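Local coordinates for phosphopantothenoylcysteine decarboxylase (Cryptococcus neoformans, PDB 6EOA), which binds FMN and probably decarboxylates phosphopantothenoylcysteine in coenzyme A biosynthesis, as a flavoprotein of the HFCD family, at residues 170-182 / 215-227. Residues are numbered along the deposited sequence; the frame is centred on the assembly and turned at random.
With FMN (flavin mononucleotide), chain B.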
# COMPACT_ATOMS: atom_id res chain seq x y z
N ILE A 170 -2.19 -20.44 9.10
CA ILE A 170 -3.40 -20.85 8.40
C ILE A 170 -4.12 -19.65 7.82
O ILE A 170 -4.51 -18.73 8.54
CB ILE A 170 -4.36 -21.60 9.34
CG1 ILE A 170 -3.68 -22.85 9.91
CG2 ILE A 170 -5.62 -21.99 8.59
CD1 ILE A 170 -4.50 -23.57 10.95
N VAL A 171 -4.30 -19.66 6.50
CA VAL A 171 -4.97 -18.56 5.81
C VAL A 171 -6.36 -18.98 5.35
O VAL A 171 -6.53 -19.98 4.66
CB VAL A 171 -4.15 -18.09 4.60
CG1 VAL A 171 -4.76 -16.83 4.03
CG2 VAL A 171 -2.72 -17.84 5.01
N CYS A 172 -7.37 -18.21 5.75
CA CYS A 172 -8.74 -18.49 5.36
C CYS A 172 -9.29 -17.38 4.49
O CYS A 172 -9.87 -16.42 4.99
CB CYS A 172 -9.62 -18.67 6.60
SG CYS A 172 -8.89 -19.76 7.86
N PRO A 173 -9.10 -17.50 3.17
CA PRO A 173 -9.59 -16.48 2.24
C PRO A 173 -11.10 -16.30 2.37
O PRO A 173 -11.83 -17.28 2.56
CB PRO A 173 -9.22 -17.04 0.86
CG PRO A 173 -8.10 -18.01 1.13
CD PRO A 173 -8.42 -18.61 2.47
N ALA A 174 -11.55 -15.06 2.29
CA ALA A 174 -12.97 -14.74 2.42
C ALA A 174 -13.27 -13.47 1.64
O ALA A 174 -12.88 -12.38 2.05
CB ALA A 174 -13.35 -14.57 3.87
N MET A 175 -13.94 -13.63 0.51
CA MET A 175 -14.15 -12.50 -0.38
C MET A 175 -15.32 -12.73 -1.32
O MET A 175 -15.83 -13.85 -1.44
CB MET A 175 -12.87 -12.23 -1.18
CG MET A 175 -12.40 -13.39 -2.05
SD MET A 175 -10.70 -13.18 -2.65
CE MET A 175 -9.78 -13.67 -1.19
N ASN A 176 -15.76 -11.65 -1.97
CA ASN A 176 -16.76 -11.74 -3.01
C ASN A 176 -16.27 -12.73 -4.06
O ASN A 176 -15.07 -12.78 -4.35
CB ASN A 176 -17.03 -10.37 -3.63
CG ASN A 176 -17.96 -10.44 -4.82
OD1 ASN A 176 -17.52 -10.46 -5.96
ND2 ASN A 176 -19.26 -10.49 -4.55
N THR A 177 -17.18 -13.51 -4.62
CA THR A 177 -16.79 -14.61 -5.49
C THR A 177 -16.03 -14.13 -6.72
O THR A 177 -15.14 -14.82 -7.21
CB THR A 177 -18.02 -15.44 -5.93
OG1 THR A 177 -17.61 -16.43 -6.89
CG2 THR A 177 -19.10 -14.56 -6.54
N TYR A 178 -16.35 -12.93 -7.20
CA TYR A 178 -15.66 -12.40 -8.36
C TYR A 178 -14.26 -11.90 -7.99
O TYR A 178 -13.39 -11.79 -8.85
CB TYR A 178 -16.48 -11.28 -9.01
CG TYR A 178 -17.60 -11.82 -9.87
CD1 TYR A 178 -17.34 -12.78 -10.84
CD2 TYR A 178 -18.91 -11.39 -9.71
CE1 TYR A 178 -18.35 -13.29 -11.63
CE2 TYR A 178 -19.93 -11.89 -10.50
CZ TYR A 178 -19.65 -12.84 -11.46
OH TYR A 178 -20.66 -13.35 -12.24
N MET A 179 -14.04 -11.60 -6.71
CA MET A 179 -12.69 -11.29 -6.26
C MET A 179 -11.87 -12.57 -6.18
O MET A 179 -10.70 -12.59 -6.54
CB MET A 179 -12.71 -10.59 -4.89
CG MET A 179 -13.01 -9.10 -4.96
SD MET A 179 -12.41 -8.24 -3.49
CE MET A 179 -12.94 -6.56 -3.84
N TYR A 180 -12.50 -13.65 -5.72
CA TYR A 180 -11.81 -14.93 -5.61
C TYR A 180 -11.50 -15.53 -6.98
O TYR A 180 -10.48 -16.19 -7.16
CB TYR A 180 -12.62 -15.93 -4.79
CG TYR A 180 -11.87 -17.23 -4.55
CD1 TYR A 180 -10.85 -17.29 -3.62
CD2 TYR A 180 -12.17 -18.37 -5.29
CE1 TYR A 180 -10.14 -18.46 -3.41
CE2 TYR A 180 -11.47 -19.55 -5.08
CZ TYR A 180 -10.46 -19.59 -4.14
OH TYR A 180 -9.75 -20.74 -3.91
N GLN A 181 -12.39 -15.29 -7.95
CA GLN A 181 -12.21 -15.82 -9.30
C GLN A 181 -11.21 -15.01 -10.12
O GLN A 181 -10.78 -15.45 -11.18
CB GLN A 181 -13.55 -15.86 -10.04
CG GLN A 181 -14.52 -16.88 -9.49
CD GLN A 181 -15.85 -16.84 -10.21
OE1 GLN A 181 -15.92 -17.02 -11.43
NE2 GLN A 181 -16.92 -16.60 -9.46
N HIS A 182 -10.86 -13.83 -9.62
CA HIS A 182 -9.85 -12.97 -10.26
C HIS A 182 -8.56 -13.75 -10.50
O HIS A 182 -8.18 -14.61 -9.70
CB HIS A 182 -9.59 -11.74 -9.39
CG HIS A 182 -8.87 -10.63 -10.08
ND1 HIS A 182 -7.49 -10.55 -10.13
CD2 HIS A 182 -9.33 -9.54 -10.74
CE1 HIS A 182 -7.14 -9.47 -10.80
NE2 HIS A 182 -8.23 -8.83 -11.17
N GLY A 215 -20.92 -19.88 -6.15
CA GLY A 215 -20.21 -18.72 -5.64
C GLY A 215 -19.15 -19.06 -4.61
O GLY A 215 -19.38 -18.89 -3.40
N PRO A 216 -17.99 -19.54 -5.06
CA PRO A 216 -16.86 -19.79 -4.15
C PRO A 216 -16.27 -18.49 -3.63
O PRO A 216 -16.05 -17.56 -4.41
CB PRO A 216 -15.86 -20.54 -5.03
CG PRO A 216 -16.17 -20.09 -6.42
CD PRO A 216 -17.67 -19.91 -6.45
N GLY A 217 -16.01 -18.42 -2.33
CA GLY A 217 -15.43 -17.23 -1.74
C GLY A 217 -15.76 -17.05 -0.27
O GLY A 217 -15.05 -16.34 0.45
N LYS A 218 -16.84 -17.69 0.18
CA LYS A 218 -17.25 -17.61 1.57
C LYS A 218 -16.22 -18.30 2.46
O LYS A 218 -15.73 -19.38 2.13
CB LYS A 218 -18.63 -18.25 1.77
CG LYS A 218 -19.13 -18.25 3.21
CD LYS A 218 -20.64 -18.43 3.26
CE LYS A 218 -21.23 -17.71 4.47
NZ LYS A 218 -22.38 -16.84 4.08
N MET A 219 -15.88 -17.66 3.58
CA MET A 219 -14.89 -18.20 4.50
C MET A 219 -15.30 -19.57 5.02
O MET A 219 -16.49 -19.87 5.15
CB MET A 219 -14.69 -17.25 5.68
CG MET A 219 -13.49 -17.59 6.55
SD MET A 219 -13.35 -16.52 7.99
CE MET A 219 -14.90 -16.88 8.82
N THR A 220 -14.31 -20.41 5.28
CA THR A 220 -14.53 -21.64 6.01
C THR A 220 -15.31 -21.31 7.27
O THR A 220 -15.00 -20.33 7.95
CB THR A 220 -13.20 -22.32 6.39
OG1 THR A 220 -12.38 -22.46 5.22
CG2 THR A 220 -13.45 -23.69 7.01
N ASP A 221 -16.35 -22.09 7.56
CA ASP A 221 -17.20 -21.81 8.71
C ASP A 221 -16.35 -21.68 9.98
O ASP A 221 -15.43 -22.47 10.20
CB ASP A 221 -18.27 -22.89 8.89
CG ASP A 221 -19.30 -22.52 9.93
OD1 ASP A 221 -20.24 -21.76 9.59
OD2 ASP A 221 -19.18 -22.98 11.08
N TRP A 222 -16.66 -20.68 10.80
CA TRP A 222 -15.81 -20.35 11.94
C TRP A 222 -15.68 -21.51 12.92
O TRP A 222 -14.65 -21.66 13.58
CB TRP A 222 -16.34 -19.10 12.66
CG TRP A 222 -17.63 -19.30 13.39
CD1 TRP A 222 -18.89 -19.08 12.90
CD2 TRP A 222 -17.79 -19.72 14.75
NE1 TRP A 222 -19.83 -19.36 13.87
CE2 TRP A 222 -19.18 -19.75 15.01
CE3 TRP A 222 -16.90 -20.08 15.76
CZ2 TRP A 222 -19.69 -20.13 16.25
CZ3 TRP A 222 -17.41 -20.46 16.99
CH2 TRP A 222 -18.80 -20.48 17.23
N ARG A 223 -16.71 -22.35 13.00
CA ARG A 223 -16.65 -23.52 13.86
C ARG A 223 -15.64 -24.52 13.31
O ARG A 223 -14.94 -25.21 14.06
CB ARG A 223 -18.02 -24.17 14.00
CG ARG A 223 -19.05 -23.28 14.67
CD ARG A 223 -20.45 -23.85 14.57
NE ARG A 223 -21.45 -22.79 14.55
CZ ARG A 223 -21.97 -22.27 13.44
NH1 ARG A 223 -21.58 -22.72 12.25
NH2 ARG A 223 -22.87 -21.31 13.52
N ASP A 224 -15.56 -24.60 11.99
CA ASP A 224 -14.57 -25.46 11.35
C ASP A 224 -13.17 -24.91 11.61
O ASP A 224 -12.25 -25.68 11.88
CB ASP A 224 -14.84 -25.59 9.85
CG ASP A 224 -16.14 -26.31 9.56
OD1 ASP A 224 -16.58 -27.11 10.41
OD2 ASP A 224 -16.73 -26.07 8.48
N ILE A 225 -13.03 -23.59 11.55
CA ILE A 225 -11.77 -22.93 11.87
C ILE A 225 -11.28 -23.30 13.26
O ILE A 225 -10.11 -23.64 13.44
CB ILE A 225 -11.89 -21.39 11.81
CG1 ILE A 225 -12.50 -20.96 10.48
CG2 ILE A 225 -10.53 -20.74 12.01
CD1 ILE A 225 -11.62 -21.25 9.32
N VAL A 226 -12.18 -23.23 14.23
CA VAL A 226 -11.83 -23.51 15.62
C VAL A 226 -11.35 -24.95 15.79
O VAL A 226 -10.36 -25.20 16.48
CB VAL A 226 -13.03 -23.25 16.57
CG1 VAL A 226 -12.72 -23.74 17.98
CG2 VAL A 226 -13.38 -21.78 16.58
N SER A 227 -12.04 -25.89 15.15
CA SER A 227 -11.69 -27.30 15.28
C SER A 227 -10.40 -27.60 14.51
O SER A 227 -9.67 -28.53 14.87
CB SER A 227 -12.83 -28.21 14.80
OG SER A 227 -12.82 -28.36 13.39
N1 FMN B . -12.77 -7.63 0.72
C2 FMN B . -12.64 -9.00 0.72
O2 FMN B . -11.62 -9.52 0.26
N3 FMN B . -13.65 -9.79 1.23
C4 FMN B . -14.80 -9.22 1.74
O4 FMN B . -15.70 -9.93 2.19
C4A FMN B . -14.93 -7.83 1.74
N5 FMN B . -16.07 -7.23 2.25
C5A FMN B . -16.20 -5.86 2.26
C6 FMN B . -17.34 -5.25 2.77
C7 FMN B . -17.46 -3.87 2.78
C7M FMN B . -18.70 -3.22 3.33
C8 FMN B . -16.43 -3.08 2.26
C8M FMN B . -16.54 -1.59 2.25
C9 FMN B . -15.29 -3.68 1.75
C9A FMN B . -15.17 -5.07 1.74
N10 FMN B . -14.03 -5.66 1.24
C10 FMN B . -13.91 -7.04 1.23
C1' FMN B . -12.92 -4.82 0.68
C2' FMN B . -11.85 -4.60 1.75
O2' FMN B . -12.43 -4.27 2.99
C3' FMN B . -10.89 -3.50 1.31
O3' FMN B . -10.16 -3.97 0.21
C4' FMN B . -9.95 -3.13 2.45
O4' FMN B . -9.28 -1.92 2.16
C5' FMN B . -8.94 -4.24 2.68
O5' FMN B . -8.23 -4.00 3.87
P FMN B . -7.47 -5.21 4.62
O1P FMN B . -6.21 -5.54 3.84
O2P FMN B . -8.33 -6.45 4.70
O3P FMN B . -7.12 -4.76 6.01
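The Y180 ring lies obliquely to P216 O, and its CD2 side is nearest the proline ring, with CB of P216 4.3 Å from CD2 of Y180. CG of Y180 is anti to the backbone N (chi1 -175°), which lays the ring beside P216; T185 and L189 of helix 183-195 also touch it. The second flat group is the W222 indole. One face carries CG of R223, and NE1 of W222 in turn sits over one face of the R223 guanidinium. W222 also packs on helix 50-59. D221 caps the start of helix 222-237 through R223 N and forms a salt bridge with R223.

Between the segments, the main bond is backbone to backbone. M175 N donates to G217 O at 2.9 Å, nearly straight at 161°. The same oxygen also receives a CA-H contact from A174. G217 has no side chain, so the two backbones can meet closely here, and its CA makes a CA-H contact with M175 O. T177 OG1 gives P216 O a weak bond of 3.1 Å. A firmer bond reaches that hydroxyl from Q181 NE2 at 2.7 Å, lying in the Q181 amide plane.

Further along, the contact is apolar. CB of M219 rests on CB of A174 at 3.5 Å. SG of C172 meets CD1 of I225 at 3.4 Å, joining strand 169-173 to helix 222-237.

A174 O accepts from FMN N3 at 2.8 Å, while M175 CB lies near FMN O2. The loop after the parallel strand 169-173 thus holds the pyrimidine end of the flavin, with segment 215-227 packed behind it. This is a flavin site at the C-terminal strand ends of a Rossmann-like flavoprotein fold, consistent with the HFCD family.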